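Local coordinates for aminoglycoside acetyltransferase meta-AAC0020 (Uncultured bacterium, PDB 5F47), which probably transfers an acetyl group from acetyl-coenzyme A to aminoglycoside antibiotics, as a GNAT-fold resistance enzyme from a soil metagenome, at residues V61-E65 with N66-G70; N19-P22 with K23-L27. All blocks are in the same frame, centred on the assembly; numbering follows the deposited sequence.

Contact 1. Residues V61-E65 with N66-G70; sequences VALLE and NKIVG
Leu63 and Ile68 face each other as a non-hydrogen-bonded pair in the tight hairpin that joins strand 57-64 to strand 67-77, and their side chains meet at an oblique angle with Leu63 CD2 lying 3.5 Å from Ile68 CD1. That same Ile68 methyl carries a second contact, reaching Val61 CB at 3.6 Å, so one methyl touches two branched side chains of the first strand. Ile68 gets it there by setting CG1 beside its own backbone N, opposite the carbonyl carbon (chi1 -63°), with CD1 then bent toward strand 57-64. On the other face Leu64 and Val69 run roughly at right angles, Leu64 CG being 4.0 Å from Val69 CG2.

Behind these side chains is the backbone ladder. Leu64 and Lys67 exchange two bonds around a type II' turn: Leu64 N donates to Lys67 O at 3.0 Å, and Lys67 N returns a bond to Leu64 O. Glu65 takes the first corner with positive phi (55°), and Asn66 the second. Further along, Val69 and Gly70 both stand opposite Ala62 in a classic beta bulge. Val69 N donates to Ala62 O at 2.9 Å and Ala62 N to Gly70 O at 2.8 Å.

Outward, Lys23 of helix 21-34 lies against Leu63 and Ile68, while Ile103 of helix 103-117 touches Ala62 and Val69 on the other face. The chemistry is thus divided: four main-chain bonds fix the register, and the extra residue of the bulge is absorbed without Ala62 losing a partner for either its N or its O, leaving aliphatic side chains to meet the helices on both faces.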
loop_
_atom_site.group_PDB
_atom_site.type_symbol
_atom_site.label_atom_id
_atom_site.label_comp_id
_atom_site.label_asym_id
_atom_site.label_seq_id
_atom_site.Cartn_x
_atom_site.Cartn_y
_atom_site.Cartn_z
ATOM N N VAL B 61 10.505 -13.003 9.291
ATOM C CA VAL B 61 11.292 -14.007 8.586
ATOM C C VAL B 61 11.141 -15.406 9.156
ATOM O O VAL B 61 10.772 -15.605 10.317
ATOM C CB VAL B 61 12.794 -13.641 8.569
ATOM C CG1 VAL B 61 12.997 -12.290 7.882
ATOM C CG2 VAL B 61 13.400 -13.629 9.970
ATOM N N ALA B 62 11.432 -16.383 8.306
ATOM C CA ALA B 62 11.471 -17.779 8.721
ATOM C C ALA B 62 12.902 -18.256 8.652
ATOM O O ALA B 62 13.597 -18.013 7.664
ATOM C CB ALA B 62 10.582 -18.626 7.843
ATOM N N LEU B 63 13.345 -18.945 9.701
ATOM C CA LEU B 63 14.737 -19.341 9.823
ATOM C C LEU B 63 14.856 -20.828 10.056
ATOM O O LEU B 63 14.117 -21.392 10.862
ATOM C CB LEU B 63 15.402 -18.606 10.980
ATOM C CG LEU B 63 15.645 -17.112 10.816
ATOM C CD1 LEU B 63 15.387 -16.408 12.132
ATOM C CD2 LEU B 63 17.072 -16.884 10.364
ATOM N N LEU B 64 15.769 -21.458 9.329
ATOM C CA LEU B 64 16.242 -22.788 9.675
ATOM C C LEU B 64 17.687 -22.605 10.100
ATOM O O LEU B 64 18.532 -22.214 9.289
ATOM C CB LEU B 64 16.103 -23.756 8.509
ATOM C CG LEU B 64 14.643 -24.078 8.194
ATOM C CD1 LEU B 64 14.551 -24.966 6.976
ATOM C CD2 LEU B 64 13.999 -24.772 9.392
ATOM N N GLU B 65 17.942 -22.877 11.379
ATOM C CA GLU B 65 19.118 -22.380 12.085
ATOM C C GLU B 65 19.170 -20.860 11.971
ATOM O O GLU B 65 18.279 -20.162 12.466
ATOM C CB GLU B 65 20.390 -23.027 11.551
ATOM C CG GLU B 65 20.466 -24.498 11.874
ATOM C CD GLU B 65 21.710 -25.147 11.326
ATOM O OE1 GLU B 65 22.825 -24.709 11.683
ATOM O OE2 GLU B 65 21.567 -26.100 10.536
ATOM N N ASN B 66 20.204 -20.342 11.325
ATOM C CA ASN B 66 20.277 -18.910 11.096
ATOM C C ASN B 66 20.264 -18.608 9.606
ATOM O O ASN B 66 20.788 -17.588 9.164
ATOM C CB ASN B 66 21.520 -18.314 11.761
ATOM C CG ASN B 66 21.246 -16.966 12.404
ATOM O OD1 ASN B 66 21.896 -15.969 12.087
ATOM N ND2 ASN B 66 20.272 -16.928 13.308
ATOM N N LYS B 67 19.662 -19.507 8.835
ATOM C CA LYS B 67 19.460 -19.267 7.414
ATOM C C LYS B 67 18.026 -18.833 7.140
ATOM O O LYS B 67 17.076 -19.506 7.538
ATOM C CB LYS B 67 19.784 -20.507 6.587
ATOM C CG LYS B 67 19.695 -20.258 5.085
ATOM C CD LYS B 67 19.633 -21.553 4.290
ATOM C CE LYS B 67 19.769 -21.282 2.798
ATOM N NZ LYS B 67 19.247 -22.405 1.968
ATOM N N ILE B 68 17.881 -17.705 6.455
ATOM C CA ILE B 68 16.577 -17.205 6.056
ATOM C C ILE B 68 16.013 -18.077 4.939
ATOM O O ILE B 68 16.641 -18.221 3.884
ATOM C CB ILE B 68 16.672 -15.744 5.578
ATOM C CG1 ILE B 68 17.131 -14.832 6.716
ATOM C CG2 ILE B 68 15.348 -15.285 4.988
ATOM C CD1 ILE B 68 16.117 -14.684 7.804
ATOM N N VAL B 69 14.849 -18.672 5.164
ATOM C CA VAL B 69 14.257 -19.538 4.153
ATOM C C VAL B 69 12.893 -19.012 3.704
ATOM O O VAL B 69 12.212 -19.614 2.869
ATOM C CB VAL B 69 14.123 -20.980 4.663
ATOM C CG1 VAL B 69 15.518 -21.582 4.898
ATOM C CG2 VAL B 69 13.270 -21.030 5.926
ATOM N N GLY B 70 12.504 -17.869 4.250
ATOM C CA GLY B 70 11.265 -17.240 3.845
ATOM C C GLY B 70 11.056 -15.942 4.590
ATOM O O GLY B 70 11.725 -15.679 5.583
#

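Contact 2. Residues N19-P22 with K23-L27; sequences NDLP and KFIQL
Helix 21-34 starts with three successive bonds from an N-H back to the carbonyl four residues earlier: Phe24 N to Asp20 O (3.0 Å), Ile25 N to Leu21 O (2.9 Å) and Gln26 N to Pro22 O (3.0 Å). Asp20 occupies the N-cap position, yet its carboxylate makes no capping bond to the turn. Instead it runs beside Lys23, both side chains pointing the same way, with OD1 3.9 Å from Lys23 CD. The charged ends stay short of a salt bridge, Asp20 OD1 and Lys23 NZ being 4.2 Å apart, and a water links them: it donates to Asp20 OD1 at 2.7 Å and accepts from Lys23 NZ at 2.9 Å. Lys23 reaches the water with an extended chain beyond CG, and Glu14 is a long, weak second partner of its NZ. The other carboxylate oxygen, OD2, accepts from Ala17 N, which ties the group back to the chain ahead of the helix.

Leu21 does the apolar work. With CG opposite its backbone N (chi1 -173°), it leans along the helix and places CG 3.9 Å from Ile25 CD1, while its CD1 comes obliquely to the Phe24 ring. Phe24 also reaches Val59 of strand 57-64.

Pro22 has no N-H to offer, which costs little in the first turn, where the helix has no earlier carbonyl to pair it with. The polar side of this helix start carries a pair of opposite charges that the water joins without direct contact, each with a further partner in the chain before the helix; the apolar side has Leu21 and Phe24 packed on helix 45-53, with Ile25 beside Leu21 and against Ile42 of a loop.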
loop_
_atom_site.group_PDB
_atom_site.type_symbol
_atom_site.label_atom_id
_atom_site.label_comp_id
_atom_site.label_asym_id
_atom_site.label_seq_id
_atom_site.Cartn_x
_atom_site.Cartn_y
_atom_site.Cartn_z
ATOM N N ASN B 19 18.540 -4.189 14.674
ATOM C CA ASN B 19 19.880 -4.757 14.539
ATOM C C ASN B 19 19.941 -5.880 13.501
ATOM O O ASN B 19 20.948 -6.577 13.391
ATOM C CB ASN B 19 20.391 -5.253 15.904
ATOM C CG ASN B 19 19.672 -6.505 16.407
ATOM O OD1 ASN B 19 18.600 -6.869 15.931
ATOM N ND2 ASN B 19 20.272 -7.161 17.400
ATOM N N ASP B 20 18.874 -6.037 12.718
ATOM C CA ASP B 20 18.777 -7.185 11.815
ATOM C C ASP B 20 18.994 -6.885 10.331
ATOM O O ASP B 20 18.479 -7.602 9.479
ATOM C CB ASP B 20 17.416 -7.875 11.993
ATOM C CG ASP B 20 17.360 -8.742 13.244
ATOM O OD1 ASP B 20 18.338 -9.475 13.505
ATOM O OD2 ASP B 20 16.336 -8.709 13.962
ATOM N N LEU B 21 19.780 -5.861 10.010
ATOM C CA LEU B 21 20.087 -5.600 8.602
ATOM C C LEU B 21 20.616 -6.830 7.848
ATOM O O LEU B 21 20.215 -7.045 6.706
ATOM C CB LEU B 21 21.079 -4.450 8.459
ATOM C CG LEU B 21 21.326 -4.010 7.013
ATOM C CD1 LEU B 21 20.027 -3.647 6.299
ATOM C CD2 LEU B 21 22.303 -2.848 6.987
ATOM N N PRO B 22 21.514 -7.636 8.461
ATOM C CA PRO B 22 21.969 -8.806 7.695
ATOM C C PRO B 22 20.850 -9.758 7.291
ATOM O O PRO B 22 20.863 -10.239 6.156
ATOM C CB PRO B 22 22.940 -9.500 8.663
ATOM C CG PRO B 22 23.467 -8.398 9.487
ATOM C CD PRO B 22 22.280 -7.507 9.719
ATOM N N LYS B 23 19.900 -10.026 8.187
ATOM C CA LYS B 23 18.782 -10.893 7.836
ATOM C C LYS B 23 17.870 -10.222 6.815
ATOM O O LYS B 23 17.301 -10.893 5.961
ATOM C CB LYS B 23 17.989 -11.293 9.083
ATOM C CG LYS B 23 18.711 -12.332 9.933
ATOM C CD LYS B 23 17.970 -12.590 11.235
ATOM C CE LYS B 23 18.721 -13.583 12.117
ATOM N NZ LYS B 23 18.118 -13.663 13.476
ATOM N N PHE B 24 17.738 -8.899 6.898
ATOM C CA PHE B 24 16.931 -8.150 5.935
ATOM C C PHE B 24 17.532 -8.305 4.531
ATOM O O PHE B 24 16.811 -8.584 3.568
ATOM C CB PHE B 24 16.865 -6.679 6.359
ATOM C CG PHE B 24 15.872 -5.825 5.591
ATOM C CD1 PHE B 24 14.767 -6.363 4.936
ATOM C CD2 PHE B 24 16.063 -4.449 5.546
ATOM C CE1 PHE B 24 13.877 -5.525 4.240
ATOM C CE2 PHE B 24 15.189 -3.619 4.883
ATOM C CZ PHE B 24 14.097 -4.147 4.221
ATOM N N ILE B 25 18.850 -8.168 4.438
ATOM C CA ILE B 25 19.544 -8.335 3.162
ATOM C C ILE B 25 19.396 -9.764 2.650
ATOM O O ILE B 25 19.148 -9.970 1.457
ATOM C CB ILE B 25 21.024 -7.938 3.291
ATOM C CG1 ILE B 25 21.104 -6.422 3.473
ATOM C CG2 ILE B 25 21.839 -8.364 2.052
ATOM C CD1 ILE B 25 22.502 -5.906 3.760
ATOM N N GLN B 26 19.510 -10.751 3.537
ATOM C CA GLN B 26 19.254 -12.140 3.134
ATOM C C GLN B 26 17.851 -12.307 2.559
ATOM O O GLN B 26 17.664 -12.990 1.543
ATOM C CB GLN B 26 19.429 -13.101 4.310
ATOM C CG GLN B 26 20.848 -13.408 4.707
ATOM C CD GLN B 26 20.881 -14.361 5.890
ATOM O OE1 GLN B 26 20.419 -15.505 5.799
ATOM N NE2 GLN B 26 21.406 -13.887 7.015
ATOM N N LEU B 27 16.858 -11.690 3.201
ATOM C CA LEU B 27 15.494 -11.778 2.697
ATOM C C LEU B 27 15.367 -11.119 1.326
ATOM O O LEU B 27 14.717 -11.662 0.435
ATOM C CB LEU B 27 14.501 -11.138 3.674
ATOM C CG LEU B 27 13.045 -11.247 3.206
ATOM C CD1 LEU B 27 12.610 -12.712 3.049
ATOM C CD2 LEU B 27 12.108 -10.505 4.154
HETATM O O HOH W 1 18.901 -11.445 15.216
#

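Overall arrangement
Contact 2 opens helix 21-34 and closes before contact 1, the hairpin turn, begins; the two nevertheless lie side by side, their centres about 11 Å apart. They touch directly: Gln26 OE1 approaches Ile68 N at 3.4 Å, a polar contact that is weak at most, Lys23 CE lies 3.9 Å from Asn66 ND2, and Leu27 CD1 meets Gly70 C at 3.9 Å. The helix start thereby packs on one face of the central GNAT sheet. The side chain of Asp20 is about 11 Å from a bound calcium ion; in this structure Glu18, Asn53 and Asn55 form a calcium site.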